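Local coordinates for RagA protein (Porphyromonas gingivalis, PDB 6SLN) that probably imports peptides across the outer membrane as a TonB-dependent receptor of the plugged beta-barrel type, at residues A[368-373]-A[441-446]; A[445-450]-A[459-464]; A[463-468]-A[496-501]; A[527-532]-A[564-569]. One frame throughout, in Å; residues are numbered along the deposited sequence.

How the contacts relate
The four contacts follow one another along the chain and neither nest nor cross. Contact 1 comes first and closes the longest loop, with 67 residues between its two segments, including helices 390-396 and 426-432; it joins strands 363-377 and 435-450. Contact 2 takes over on N445 and G446 and closes the short turn to strand 456-475. Contact 3 starts on G463 and V464, which it shares with contact 2, and pairs that strand with 487-510. Contact 4 joins the next strand, 515-540, to 561-580. Contacts 3 and 4 meet across the 487-510/515-540 seam, where K499 NZ forms a salt bridge with E527 OE2. Together they tie six successive barrel strands into one flank of the barrel wall.

Contact 1: residues A[368-373]-A[441-446]; sequences NLSGAI and QANVNG. With C8E ((hydroxyethyloxy)tri(ethyloxy)octane), chain J; C8E ((hydroxyethyloxy)tri(ethyloxy)octane), chain I.
The backbones of S370 and N443 hold each other with a pair of bonds: S370 N to N443 O, 3.1 Å, and N443 N to S370 O, 2.9 Å, both in the carbonyl plane. A372 and Q441 form the next such pair, with A372 N lying on a lone pair of Q441 O. At the other end N368 N reaches N445 O at 3.3 Å, from above the carbonyl plane. Between the two full pairs sits G371 opposite A442, non-hydrogen-bonded, their CA atoms 4.3 Å apart. L369 crosses V444 obliquely, and its CD2 touches V444 CG1 at 3.7 Å. This apolar face is covered by detergent and, at L369, by L353 of the second subunit: V444 CG1 lies 3.6 Å from C16 of C8E chain J, and A442 CB 3.4 Å from C14 of C8E chain I. On the other face S370, A372, Q441 and N443 look toward plug residues T174, M175 and V171. Q441 bends at chi2 (65°), and its OE1 hydrogen-bonds T467, while N368 OD1 is bonded to K210. An apolar outer face and a plug-facing side of small and polar groups fit antiparallel outer-membrane barrel strands.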
# COMPACT_ATOMS: atom_id res chain seq x y z
N ASN A 368 -3.22 -5.39 32.07
CA ASN A 368 -1.76 -5.42 31.98
C ASN A 368 -1.32 -4.77 30.68
O ASN A 368 -0.68 -5.42 29.84
CB ASN A 368 -1.23 -6.85 32.10
CG ASN A 368 -1.47 -7.47 33.48
OD1 ASN A 368 -0.82 -7.10 34.47
ND2 ASN A 368 -2.40 -8.42 33.56
N LEU A 369 -1.63 -3.49 30.53
CA LEU A 369 -1.46 -2.81 29.25
C LEU A 369 -0.00 -2.51 28.91
O LEU A 369 0.80 -2.15 29.78
CB LEU A 369 -2.26 -1.52 29.25
CG LEU A 369 -3.69 -1.79 29.70
CD1 LEU A 369 -4.42 -0.51 30.16
CD2 LEU A 369 -4.41 -2.51 28.58
N SER A 370 0.34 -2.64 27.63
CA SER A 370 1.69 -2.36 27.16
C SER A 370 1.63 -1.84 25.73
O SER A 370 0.70 -2.14 24.97
CB SER A 370 2.59 -3.60 27.24
OG SER A 370 2.13 -4.62 26.37
N GLY A 371 2.65 -1.08 25.35
CA GLY A 371 2.72 -0.57 24.00
C GLY A 371 4.12 -0.07 23.70
O GLY A 371 4.95 0.09 24.59
N ALA A 372 4.35 0.18 22.42
CA ALA A 372 5.70 0.53 21.99
C ALA A 372 5.67 1.17 20.62
O ALA A 372 4.82 0.83 19.78
CB ALA A 372 6.59 -0.72 21.95
N ILE A 373 6.59 2.11 20.42
CA ILE A 373 7.02 2.51 19.08
C ILE A 373 8.39 1.90 18.87
O ILE A 373 9.30 2.10 19.68
CB ILE A 373 7.03 4.04 18.93
CG1 ILE A 373 5.62 4.61 19.06
CG2 ILE A 373 7.62 4.42 17.58
CD1 ILE A 373 5.55 6.12 18.82
N GLN A 441 2.99 -0.94 18.43
CA GLN A 441 2.56 -2.11 19.18
C GLN A 441 1.64 -1.69 20.31
O GLN A 441 1.98 -0.80 21.09
CB GLN A 441 3.77 -2.87 19.75
CG GLN A 441 3.42 -4.22 20.35
CD GLN A 441 2.93 -5.19 19.28
OE1 GLN A 441 3.29 -5.06 18.10
NE2 GLN A 441 2.09 -6.16 19.68
N ALA A 442 0.48 -2.34 20.39
CA ALA A 442 -0.40 -2.21 21.54
C ALA A 442 -0.86 -3.59 21.95
O ALA A 442 -1.17 -4.43 21.11
CB ALA A 442 -1.60 -1.35 21.26
N ASN A 443 -0.90 -3.80 23.26
CA ASN A 443 -1.27 -5.08 23.85
C ASN A 443 -2.24 -4.77 24.97
O ASN A 443 -1.86 -4.14 25.97
CB ASN A 443 -0.02 -5.82 24.36
CG ASN A 443 1.11 -5.85 23.33
OD1 ASN A 443 0.98 -6.41 22.23
ND2 ASN A 443 2.24 -5.25 23.68
N VAL A 444 -3.49 -5.17 24.81
CA VAL A 444 -4.59 -4.65 25.63
C VAL A 444 -5.26 -5.84 26.31
O VAL A 444 -6.11 -6.51 25.71
CB VAL A 444 -5.58 -3.84 24.79
CG1 VAL A 444 -6.60 -3.16 25.67
CG2 VAL A 444 -4.85 -2.79 24.00
N ASN A 445 -4.89 -6.11 27.56
CA ASN A 445 -5.36 -7.27 28.30
C ASN A 445 -6.24 -6.81 29.45
O ASN A 445 -5.87 -5.89 30.18
CB ASN A 445 -4.18 -8.07 28.87
CG ASN A 445 -2.94 -7.95 28.01
OD1 ASN A 445 -2.08 -7.12 28.29
ND2 ASN A 445 -2.83 -8.78 26.97
N GLY A 446 -7.39 -7.45 29.59
CA GLY A 446 -8.23 -7.23 30.75
C GLY A 446 -8.72 -8.55 31.29
O GLY A 446 -8.91 -9.52 30.55
C1 C8E J . 2.56 6.24 32.72
C2 C8E J . 2.42 5.89 31.23
C3 C8E J . 1.76 4.52 30.95
C4 C8E J . 1.72 4.23 29.43
C5 C8E J . 1.18 2.84 29.06
C6 C8E J . 0.68 2.76 27.62
C7 C8E J . 0.38 1.31 27.21
C8 C8E J . -0.08 1.16 25.76
O9 C8E J . -1.48 0.92 25.70
C10 C8E J . -2.05 1.04 24.40
C11 C8E J . -3.21 2.04 24.39
O12 C8E J . -4.50 1.45 24.47
C13 C8E J . -5.30 2.02 25.49
C14 C8E J . -6.59 1.23 25.75
O15 C8E J . -6.82 1.03 27.14
C16 C8E J . -7.47 -0.19 27.47
C17 C8E J . -8.48 0.03 28.60
O18 C8E J . -9.22 -1.14 28.91
C19 C8E J . -9.00 -1.67 30.20
C20 C8E J . -10.31 -2.09 30.88
O21 C8E J . -10.15 -3.27 31.66
C1 C8E I . 10.55 7.54 26.50
C2 C8E I . 9.08 7.99 26.44
C3 C8E I . 8.09 6.83 26.50
C4 C8E I . 6.88 7.04 25.58
C5 C8E I . 6.30 5.72 25.05
C6 C8E I . 4.78 5.67 24.91
C7 C8E I . 4.32 4.42 24.14
C8 C8E I . 3.07 4.69 23.29
O9 C8E I . 2.96 3.79 22.20
C10 C8E I . 1.69 3.18 22.05
C11 C8E I . 1.48 2.71 20.60
O12 C8E I . 0.16 2.21 20.38
C13 C8E I . -0.25 2.19 19.02
C14 C8E I . -1.19 0.99 18.79
O15 C8E I . -2.02 1.04 17.63
C16 C8E I . -3.40 1.10 17.96
C17 C8E I . -3.84 0.12 19.07
O18 C8E I . -5.14 0.40 19.60
C19 C8E I . -5.68 -0.63 20.42
C20 C8E I . -7.19 -0.46 20.59
O21 C8E I . -7.76 -1.29 21.58

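Contact 2: residues A[445-450]-A[459-464]; sequences NGFAQI and KAQAGV. With 3PE (1,2-Distearoyl-sn-glycerophosphoethanolamine), chain G.
A beta hairpin of the transmembrane barrel, strands 435-450 and 456-475, is fastened here a few residues from its turn. G446 with A462 and A448 with A460 are the antiparallel hydrogen-bonded pairs. The G446 N to A462 O bond (2.8 Å) is almost straight and runs nearly along the C=O axis; A448 N to A460 O, 2.7 Å, lies in the carbonyl plane. N445 with G463, F447 with Q461 and Q449 with K459 are the non-hydrogen-bonded pairs.

The two faces differ sharply. A448 and A460 put bare methyl groups against the acyl chains of the phospholipid 3PE: A460 CB is 3.6 Å from C29, and A448 CB is 3.8 Å from C2D. Both alanines belong to the pocket that holds this lipid, and A462 beside them packs on F501 of the same pocket. F447, Q449, K459 and Q461 stand on the opposite face, away from lipid. F447 CG occupies the crowded position between backbone N and carbonyl carbon (chi1 79°), which turns the ring away from strand 456-475. Q461 reaches across obliquely, its amide plane 81° from the ring plane, so that OE1 sits 3.7 Å from F447 CB. K459 crosses Q449 obliquely, CD 3.6 Å from Q449 OE1, and carries NZ above the F447 ring, 5.1 Å from the centroid, a long and at most weak cation-pi contact.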
# COMPACT_ATOMS: atom_id res chain seq x y z
N ASN A 445 -4.89 -6.11 27.56
CA ASN A 445 -5.36 -7.27 28.30
C ASN A 445 -6.24 -6.81 29.45
O ASN A 445 -5.87 -5.89 30.18
CB ASN A 445 -4.18 -8.07 28.87
CG ASN A 445 -2.94 -7.95 28.01
OD1 ASN A 445 -2.08 -7.12 28.29
ND2 ASN A 445 -2.83 -8.78 26.97
N GLY A 446 -7.39 -7.45 29.59
CA GLY A 446 -8.23 -7.23 30.75
C GLY A 446 -8.72 -8.55 31.29
O GLY A 446 -8.91 -9.52 30.55
N PHE A 447 -8.92 -8.59 32.61
CA PHE A 447 -9.44 -9.79 33.26
C PHE A 447 -10.41 -9.41 34.37
O PHE A 447 -10.25 -8.38 35.04
CB PHE A 447 -8.32 -10.69 33.83
CG PHE A 447 -7.75 -10.21 35.13
CD1 PHE A 447 -8.35 -10.52 36.34
CD2 PHE A 447 -6.58 -9.43 35.15
CE1 PHE A 447 -7.83 -10.06 37.54
CE2 PHE A 447 -6.05 -8.98 36.34
CZ PHE A 447 -6.67 -9.29 37.54
N ALA A 448 -11.41 -10.26 34.56
CA ALA A 448 -12.35 -10.18 35.67
C ALA A 448 -12.24 -11.45 36.50
O ALA A 448 -12.14 -12.55 35.95
CB ALA A 448 -13.79 -10.01 35.18
N GLN A 449 -12.27 -11.31 37.82
CA GLN A 449 -12.24 -12.47 38.70
C GLN A 449 -13.44 -12.42 39.62
O GLN A 449 -13.54 -11.55 40.50
CB GLN A 449 -10.93 -12.55 39.49
CG GLN A 449 -10.36 -13.94 39.45
CD GLN A 449 -9.12 -14.10 40.30
OE1 GLN A 449 -8.00 -14.16 39.78
NE2 GLN A 449 -9.32 -14.18 41.61
N ILE A 450 -14.37 -13.35 39.42
CA ILE A 450 -15.59 -13.46 40.20
C ILE A 450 -15.43 -14.64 41.16
O ILE A 450 -15.30 -15.79 40.72
CB ILE A 450 -16.82 -13.65 39.30
CG1 ILE A 450 -16.91 -12.52 38.27
CG2 ILE A 450 -18.06 -13.70 40.14
CD1 ILE A 450 -18.31 -12.34 37.67
N LYS A 459 -12.46 -16.94 36.32
CA LYS A 459 -11.62 -15.91 35.73
C LYS A 459 -11.92 -15.79 34.24
O LYS A 459 -11.72 -16.75 33.48
CB LYS A 459 -10.14 -16.18 35.95
CG LYS A 459 -9.30 -14.96 35.66
CD LYS A 459 -7.92 -15.07 36.30
CE LYS A 459 -6.83 -14.53 35.38
NZ LYS A 459 -5.50 -14.55 36.05
N ALA A 460 -12.39 -14.62 33.84
CA ALA A 460 -12.48 -14.25 32.44
C ALA A 460 -11.30 -13.33 32.11
O ALA A 460 -11.02 -12.38 32.86
CB ALA A 460 -13.81 -13.55 32.14
N GLN A 461 -10.61 -13.61 31.02
CA GLN A 461 -9.45 -12.83 30.62
C GLN A 461 -9.44 -12.69 29.10
O GLN A 461 -9.74 -13.65 28.38
CB GLN A 461 -8.14 -13.45 31.12
CG GLN A 461 -6.90 -12.82 30.51
CD GLN A 461 -5.71 -12.80 31.45
OE1 GLN A 461 -5.33 -11.74 31.95
NE2 GLN A 461 -5.11 -13.97 31.68
N ALA A 462 -9.13 -11.50 28.62
CA ALA A 462 -9.26 -11.24 27.20
C ALA A 462 -8.24 -10.19 26.82
O ALA A 462 -7.95 -9.28 27.61
CB ALA A 462 -10.69 -10.80 26.82
N GLY A 463 -7.68 -10.33 25.63
CA GLY A 463 -6.65 -9.42 25.18
C GLY A 463 -6.54 -9.44 23.67
O GLY A 463 -6.88 -10.44 23.02
N VAL A 464 -6.07 -8.34 23.12
CA VAL A 464 -5.71 -8.27 21.71
C VAL A 464 -4.37 -7.57 21.63
O VAL A 464 -4.13 -6.57 22.31
CB VAL A 464 -6.79 -7.55 20.88
CG1 VAL A 464 -7.10 -6.15 21.44
CG2 VAL A 464 -6.39 -7.48 19.41
C1 3PE G . -15.60 -19.24 18.27
C2 3PE G . -15.73 -18.73 19.69
C3 3PE G . -15.53 -19.90 20.67
O31 3PE G . -15.76 -19.50 21.99
O32 3PE G . -17.25 -21.14 22.32
C31 3PE G . -16.82 -20.10 22.69
C32 3PE G . -17.45 -19.41 23.91
C33 3PE G . -17.04 -20.03 25.25
C34 3PE G . -17.88 -19.43 26.39
C35 3PE G . -17.10 -18.40 27.22
C36 3PE G . -17.47 -18.54 28.70
C37 3PE G . -17.34 -17.21 29.45
C38 3PE G . -17.69 -17.43 30.92
C39 3PE G . -17.36 -16.17 31.72
C3A 3PE G . -17.29 -16.49 33.21
C3B 3PE G . -16.37 -15.49 33.91
O21 3PE G . -14.76 -17.72 19.79
O22 3PE G . -15.67 -15.68 20.00
C21 3PE G . -15.13 -16.58 20.54
C22 3PE G . -14.84 -16.48 22.04
C23 3PE G . -15.32 -15.15 22.62
C24 3PE G . -15.91 -15.44 24.01
C25 3PE G . -15.27 -14.60 25.11
C26 3PE G . -16.23 -14.52 26.32
C27 3PE G . -15.73 -13.46 27.30
C28 3PE G . -16.65 -13.35 28.53
C29 3PE G . -16.08 -12.36 29.55
C2A 3PE G . -17.19 -11.56 30.26
C2B 3PE G . -16.95 -11.37 31.78
C2C 3PE G . -17.38 -9.95 32.20
C2D 3PE G . -17.27 -9.68 33.72

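Contact 3: residues A[463-468]-A[496-501]. With LMT (dodecyl-beta-D-maltoside), chain H.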
# COMPACT_ATOMS: atom_id res chain seq x y z
N GLY A 463 -7.68 -10.33 25.63
CA GLY A 463 -6.65 -9.42 25.18
C GLY A 463 -6.54 -9.44 23.67
O GLY A 463 -6.88 -10.44 23.02
N VAL A 464 -6.07 -8.34 23.12
CA VAL A 464 -5.71 -8.27 21.71
C VAL A 464 -4.37 -7.57 21.63
O VAL A 464 -4.13 -6.57 22.31
CB VAL A 464 -6.79 -7.55 20.88
CG1 VAL A 464 -7.10 -6.15 21.44
CG2 VAL A 464 -6.39 -7.48 19.41
N ASP A 465 -3.46 -8.14 20.86
CA ASP A 465 -2.17 -7.56 20.57
C ASP A 465 -2.21 -7.07 19.14
O ASP A 465 -2.50 -7.86 18.22
CB ASP A 465 -1.04 -8.57 20.76
CG ASP A 465 -0.74 -8.83 22.22
OD1 ASP A 465 -1.55 -8.40 23.07
OD2 ASP A 465 0.29 -9.45 22.51
N ILE A 466 -1.93 -5.79 18.93
CA ILE A 466 -2.04 -5.19 17.61
C ILE A 466 -0.67 -4.68 17.20
O ILE A 466 0.01 -4.00 17.97
CB ILE A 466 -3.11 -4.08 17.60
CG1 ILE A 466 -4.45 -4.65 18.04
CG2 ILE A 466 -3.23 -3.47 16.21
CD1 ILE A 466 -5.60 -3.64 17.97
N THR A 467 -0.27 -5.02 15.98
CA THR A 467 0.94 -4.50 15.39
C THR A 467 0.55 -3.82 14.09
O THR A 467 -0.11 -4.44 13.24
CB THR A 467 1.98 -5.60 15.12
OG1 THR A 467 2.13 -6.45 16.27
CG2 THR A 467 3.32 -4.97 14.77
N ASN A 468 0.94 -2.56 13.94
CA ASN A 468 0.88 -1.85 12.66
C ASN A 468 2.26 -1.29 12.36
O ASN A 468 2.81 -0.52 13.16
CB ASN A 468 -0.14 -0.71 12.68
CG ASN A 468 -1.56 -1.19 12.62
OD1 ASN A 468 -2.02 -1.68 11.59
ND2 ASN A 468 -2.27 -1.04 13.74
N ASP A 496 -0.91 -6.99 12.30
CA ASP A 496 -1.11 -8.23 13.04
C ASP A 496 -2.12 -7.98 14.15
O ASP A 496 -1.91 -7.11 15.00
CB ASP A 496 0.18 -8.76 13.67
CG ASP A 496 1.20 -9.13 12.64
OD1 ASP A 496 0.82 -9.60 11.56
OD2 ASP A 496 2.40 -8.93 12.91
N VAL A 497 -3.20 -8.75 14.15
CA VAL A 497 -4.16 -8.73 15.23
C VAL A 497 -4.21 -10.15 15.77
O VAL A 497 -4.59 -11.09 15.06
CB VAL A 497 -5.55 -8.23 14.79
CG1 VAL A 497 -6.47 -8.19 15.96
CG2 VAL A 497 -5.43 -6.84 14.16
N SER A 498 -3.77 -10.33 17.01
CA SER A 498 -3.84 -11.62 17.67
C SER A 498 -4.76 -11.47 18.89
O SER A 498 -4.40 -10.79 19.86
CB SER A 498 -2.45 -12.14 18.04
OG SER A 498 -1.67 -11.14 18.65
N LYS A 499 -5.96 -12.04 18.79
CA LYS A 499 -6.94 -12.00 19.86
C LYS A 499 -6.86 -13.26 20.70
O LYS A 499 -6.47 -14.33 20.22
CB LYS A 499 -8.37 -11.85 19.33
CG LYS A 499 -8.61 -10.66 18.44
CD LYS A 499 -9.96 -10.77 17.77
CE LYS A 499 -9.90 -10.28 16.33
NZ LYS A 499 -11.17 -10.57 15.63
N SER A 500 -7.26 -13.13 21.96
CA SER A 500 -7.15 -14.27 22.85
C SER A 500 -8.12 -14.13 24.01
O SER A 500 -8.15 -13.09 24.68
CB SER A 500 -5.73 -14.40 23.37
OG SER A 500 -5.67 -15.07 24.63
N PHE A 501 -8.91 -15.19 24.26
CA PHE A 501 -9.82 -15.24 25.39
C PHE A 501 -9.60 -16.55 26.14
O PHE A 501 -9.53 -17.61 25.53
CB PHE A 501 -11.27 -15.14 24.94
CG PHE A 501 -11.50 -14.12 23.87
CD1 PHE A 501 -11.27 -14.45 22.54
CD2 PHE A 501 -11.97 -12.86 24.17
CE1 PHE A 501 -11.47 -13.54 21.55
CE2 PHE A 501 -12.18 -11.94 23.18
CZ PHE A 501 -11.93 -12.28 21.87
C1B LMT H . -14.62 -16.25 12.38
C2B LMT H . -13.60 -15.40 11.51
C3B LMT H . -13.93 -15.41 10.00
C4B LMT H . -14.19 -16.87 9.58
C5B LMT H . -15.48 -17.21 10.34
C6B LMT H . -16.21 -18.42 9.73
O1B LMT H . -15.60 -15.45 13.00
O2B LMT H . -13.53 -14.11 11.99
O3B LMT H . -12.98 -14.77 9.24
O4' LMT H . -14.34 -17.01 8.22
O5B LMT H . -15.21 -17.36 11.72
O6B LMT H . -17.54 -18.10 9.46
C1' LMT H . -16.48 -13.44 16.37
C2' LMT H . -15.03 -13.98 16.39
C3' LMT H . -14.74 -14.36 14.93
C4' LMT H . -15.66 -15.49 14.42
C5' LMT H . -17.15 -15.25 14.89
C6' LMT H . -17.99 -16.53 14.92
O1' LMT H . -16.90 -12.74 17.50
O2' LMT H . -14.11 -13.03 16.75
O3' LMT H . -13.41 -14.69 14.76
O5' LMT H . -17.35 -14.55 16.13
O6' LMT H . -17.21 -17.61 14.49
C1 LMT H . -16.16 -12.77 18.74
C2 LMT H . -16.32 -11.39 19.37
C3 LMT H . -15.41 -11.06 20.53
C4 LMT H . -16.11 -10.12 21.51
C5 LMT H . -15.85 -10.54 22.94
C6 LMT H . -15.56 -9.40 23.89
C7 LMT H . -14.99 -9.97 25.17
C8 LMT H . -14.75 -8.93 26.24
C9 LMT H . -14.14 -9.55 27.48
C10 LMT H . -13.96 -8.57 28.62
C11 LMT H . -13.09 -9.19 29.70
C12 LMT H . -13.07 -8.41 30.99
O HOH W 1 4.26 -8.41 15.13
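V464 and V497 cross obliquely on the membrane side of the pair, each using the methyl that stands anti to its backbone N, so that V464 CG2 meets V497 CG1 at 3.5 Å. The contact is diagonal, since V464 pairs with K499 and V497 with I466; the same CG2 also touches K499 CG. K499 then runs outward and bends at chi3 (-141°), its NZ held in a salt bridge by E527. F501 presents CZ to the dodecyl chain of the maltoside detergent, 3.9 Å from C3.

On the inner face T467 and D496 lie side by side and point the same way, CB to CB 3.9 Å. Their polar ends are joined through a water that donates to T467 OG1 (3.1 Å) and to D496 OD2 (2.9 Å), while T467 OG1 is also bonded to Q441. D465 and S498 are neighbours here too, D465 CB resting 3.4 Å from S498 OG. Beneath these side chains three hydrogen-bonded pairs, G463 with S500, D465 with S498 and T467 with D496, give six main-chain bonds; S498 N to D465 O, 3.0 Å, is almost straight.

The pair sits between strands 435-450 and 515-540 in the barrel wall. D465 and T467 pack inward on V171 of helix 169-173, and N468 hydrogen-bonds H440 of the second subunit.

Contact 4: residues A[527-532]-A[564-569]; sequences EYEGDV and VAEYAY. With LMT (dodecyl-beta-D-maltoside), chain H.
Y567 holds CG in the crowded position between backbone N and carbonyl carbon (chi1 67°), which lays its ring against CB of Y528, its hydrogen-bonded partner across the strands. Y528 CB lies over one face of that ring, 3.6 Å from the centroid, in a CH-pi contact. Y528 sets CG anti to its backbone N (chi1 164°) and sends its own ring the other way, along its own strand over G530, where there is no side chain; CE1 comes 4.1 Å from A565 CB, and OH ends in a weak hydrogen bond to D496. The rings are nearly parallel, planes 9° apart, but slid so far that they barely overlap, with centroids 5.1 Å from each other. Y567 has a cation-pi partner in R597.

The backbone frame is regular: Y528 N to Y567 O is 2.9 Å, and A565 N to G530 O is 2.7 Å. On the other face E529 bends at chi2 and E566 stays extended, so their chains cross and E566 OE2 comes 3.4 Å from E529 CG. The two carboxylates are 4.4 Å apart at E529 OE1 and E566 OE2, a like-charge pair that may raise the proton affinity of either; K499 makes a long, weak ion pair with E529. E527, held by K499 and Y525, puts OE1 2.5 Å from O3' of the maltoside. D531 forms a salt bridge with R470 of the second subunit. The face of E527, E529, E566 and A568, met by the detergent sugar and a chain of another protein, probably lies near the membrane interface, on neighbouring antiparallel strands of a TonB-dependent receptor barrel.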
# COMPACT_ATOMS: atom_id res chain seq x y z
N GLU A 527 -7.08 -16.43 18.15
CA GLU A 527 -7.17 -16.28 16.71
C GLU A 527 -6.21 -15.19 16.28
O GLU A 527 -5.86 -14.31 17.07
CB GLU A 527 -8.60 -15.96 16.24
CG GLU A 527 -8.97 -14.50 16.25
CD GLU A 527 -10.32 -14.27 15.61
OE1 GLU A 527 -11.02 -15.26 15.28
OE2 GLU A 527 -10.69 -13.09 15.42
N TYR A 528 -5.79 -15.27 15.03
CA TYR A 528 -4.81 -14.35 14.46
C TYR A 528 -5.23 -14.01 13.04
O TYR A 528 -5.51 -14.91 12.24
CB TYR A 528 -3.40 -14.97 14.46
CG TYR A 528 -2.39 -14.26 13.56
CD1 TYR A 528 -2.34 -14.53 12.20
CD2 TYR A 528 -1.49 -13.33 14.08
CE1 TYR A 528 -1.46 -13.90 11.38
CE2 TYR A 528 -0.59 -12.70 13.26
CZ TYR A 528 -0.57 -12.98 11.90
OH TYR A 528 0.32 -12.36 11.05
N GLU A 529 -5.27 -12.74 12.72
CA GLU A 529 -5.32 -12.26 11.35
C GLU A 529 -4.08 -11.42 11.12
O GLU A 529 -3.69 -10.66 12.01
CB GLU A 529 -6.57 -11.41 11.05
CG GLU A 529 -7.88 -12.12 11.17
CD GLU A 529 -8.26 -12.42 12.61
OE1 GLU A 529 -8.76 -13.54 12.85
OE2 GLU A 529 -8.06 -11.54 13.48
N GLY A 530 -3.48 -11.54 9.96
CA GLY A 530 -2.33 -10.72 9.62
C GLY A 530 -2.26 -10.50 8.13
O GLY A 530 -2.62 -11.38 7.34
N ASP A 531 -1.79 -9.32 7.74
CA ASP A 531 -1.57 -9.09 6.32
C ASP A 531 -0.40 -8.15 6.12
O ASP A 531 0.17 -7.61 7.06
CB ASP A 531 -2.83 -8.57 5.61
CG ASP A 531 -3.17 -7.14 5.98
OD1 ASP A 531 -2.72 -6.65 7.03
OD2 ASP A 531 -3.93 -6.50 5.23
N VAL A 532 -0.03 -7.99 4.85
CA VAL A 532 0.91 -6.96 4.44
C VAL A 532 0.48 -6.52 3.05
O VAL A 532 -0.01 -7.33 2.25
CB VAL A 532 2.39 -7.45 4.49
CG1 VAL A 532 2.57 -8.79 3.77
CG2 VAL A 532 3.36 -6.43 3.89
N VAL A 564 -1.74 -12.37 3.06
CA VAL A 564 -2.73 -12.47 4.12
C VAL A 564 -2.52 -13.81 4.81
O VAL A 564 -2.24 -14.82 4.15
CB VAL A 564 -4.17 -12.34 3.56
CG1 VAL A 564 -5.18 -12.45 4.67
CG2 VAL A 564 -4.34 -11.04 2.78
N ALA A 565 -2.62 -13.82 6.13
CA ALA A 565 -2.47 -15.04 6.91
C ALA A 565 -3.49 -15.03 8.04
O ALA A 565 -3.70 -14.00 8.68
CB ALA A 565 -1.05 -15.16 7.49
N GLU A 566 -4.10 -16.19 8.31
CA GLU A 566 -4.86 -16.31 9.54
C GLU A 566 -4.83 -17.74 10.06
O GLU A 566 -4.61 -18.70 9.32
CB GLU A 566 -6.31 -15.86 9.39
CG GLU A 566 -6.89 -16.13 8.06
CD GLU A 566 -8.04 -15.21 7.77
OE1 GLU A 566 -8.74 -15.43 6.76
OE2 GLU A 566 -8.24 -14.29 8.58
N TYR A 567 -5.05 -17.84 11.36
CA TYR A 567 -5.19 -19.12 12.02
C TYR A 567 -6.04 -18.89 13.26
O TYR A 567 -6.25 -17.75 13.69
CB TYR A 567 -3.83 -19.76 12.36
CG TYR A 567 -2.99 -19.04 13.41
CD1 TYR A 567 -3.29 -19.13 14.77
CD2 TYR A 567 -1.86 -18.31 13.05
CE1 TYR A 567 -2.49 -18.48 15.73
CE2 TYR A 567 -1.07 -17.65 14.00
CZ TYR A 567 -1.39 -17.75 15.33
OH TYR A 567 -0.61 -17.12 16.26
N ALA A 568 -6.53 -19.98 13.82
CA ALA A 568 -7.25 -19.92 15.08
C ALA A 568 -7.10 -21.25 15.80
O ALA A 568 -6.75 -22.28 15.21
CB ALA A 568 -8.72 -19.55 14.88
N TYR A 569 -7.34 -21.20 17.11
CA TYR A 569 -7.35 -22.38 17.95
C TYR A 569 -8.56 -22.29 18.87
O TYR A 569 -8.96 -21.19 19.28
CB TYR A 569 -6.09 -22.48 18.81
CG TYR A 569 -4.84 -22.92 18.09
CD1 TYR A 569 -4.56 -24.27 17.87
CD2 TYR A 569 -3.90 -21.98 17.65
CE1 TYR A 569 -3.40 -24.66 17.23
CE2 TYR A 569 -2.74 -22.36 17.00
CZ TYR A 569 -2.49 -23.71 16.79
OH TYR A 569 -1.34 -24.10 16.14
C1B LMT H . -14.62 -16.25 12.38
C2B LMT H . -13.60 -15.40 11.51
C3B LMT H . -13.93 -15.41 10.00
C4B LMT H . -14.19 -16.87 9.58
C5B LMT H . -15.48 -17.21 10.34
C6B LMT H . -16.21 -18.42 9.73
O1B LMT H . -15.60 -15.45 13.00
O2B LMT H . -13.53 -14.11 11.99
O3B LMT H . -12.98 -14.77 9.24
O4' LMT H . -14.34 -17.01 8.22
O5B LMT H . -15.21 -17.36 11.72
O6B LMT H . -17.54 -18.10 9.46
C1' LMT H . -16.48 -13.44 16.37
C2' LMT H . -15.03 -13.98 16.39
C3' LMT H . -14.74 -14.36 14.93
C4' LMT H . -15.66 -15.49 14.42
C5' LMT H . -17.15 -15.25 14.89
C6' LMT H . -17.99 -16.53 14.92
O1' LMT H . -16.90 -12.74 17.50
O2' LMT H . -14.11 -13.03 16.75
O3' LMT H . -13.41 -14.69 14.76
O5' LMT H . -17.35 -14.55 16.13
O6' LMT H . -17.21 -17.61 14.49
C1 LMT H . -16.16 -12.77 18.74
C2 LMT H . -16.32 -11.39 19.37
C3 LMT H . -15.41 -11.06 20.53
C4 LMT H . -16.11 -10.12 21.51
C5 LMT H . -15.85 -10.54 22.94
C6 LMT H . -15.56 -9.40 23.89
C7 LMT H . -14.99 -9.97 25.17
C8 LMT H . -14.75 -8.93 26.24
C9 LMT H . -14.14 -9.55 27.48
C10 LMT H . -13.96 -8.57 28.62
C11 LMT H . -13.09 -9.19 29.70
C12 LMT H . -13.07 -8.41 30.99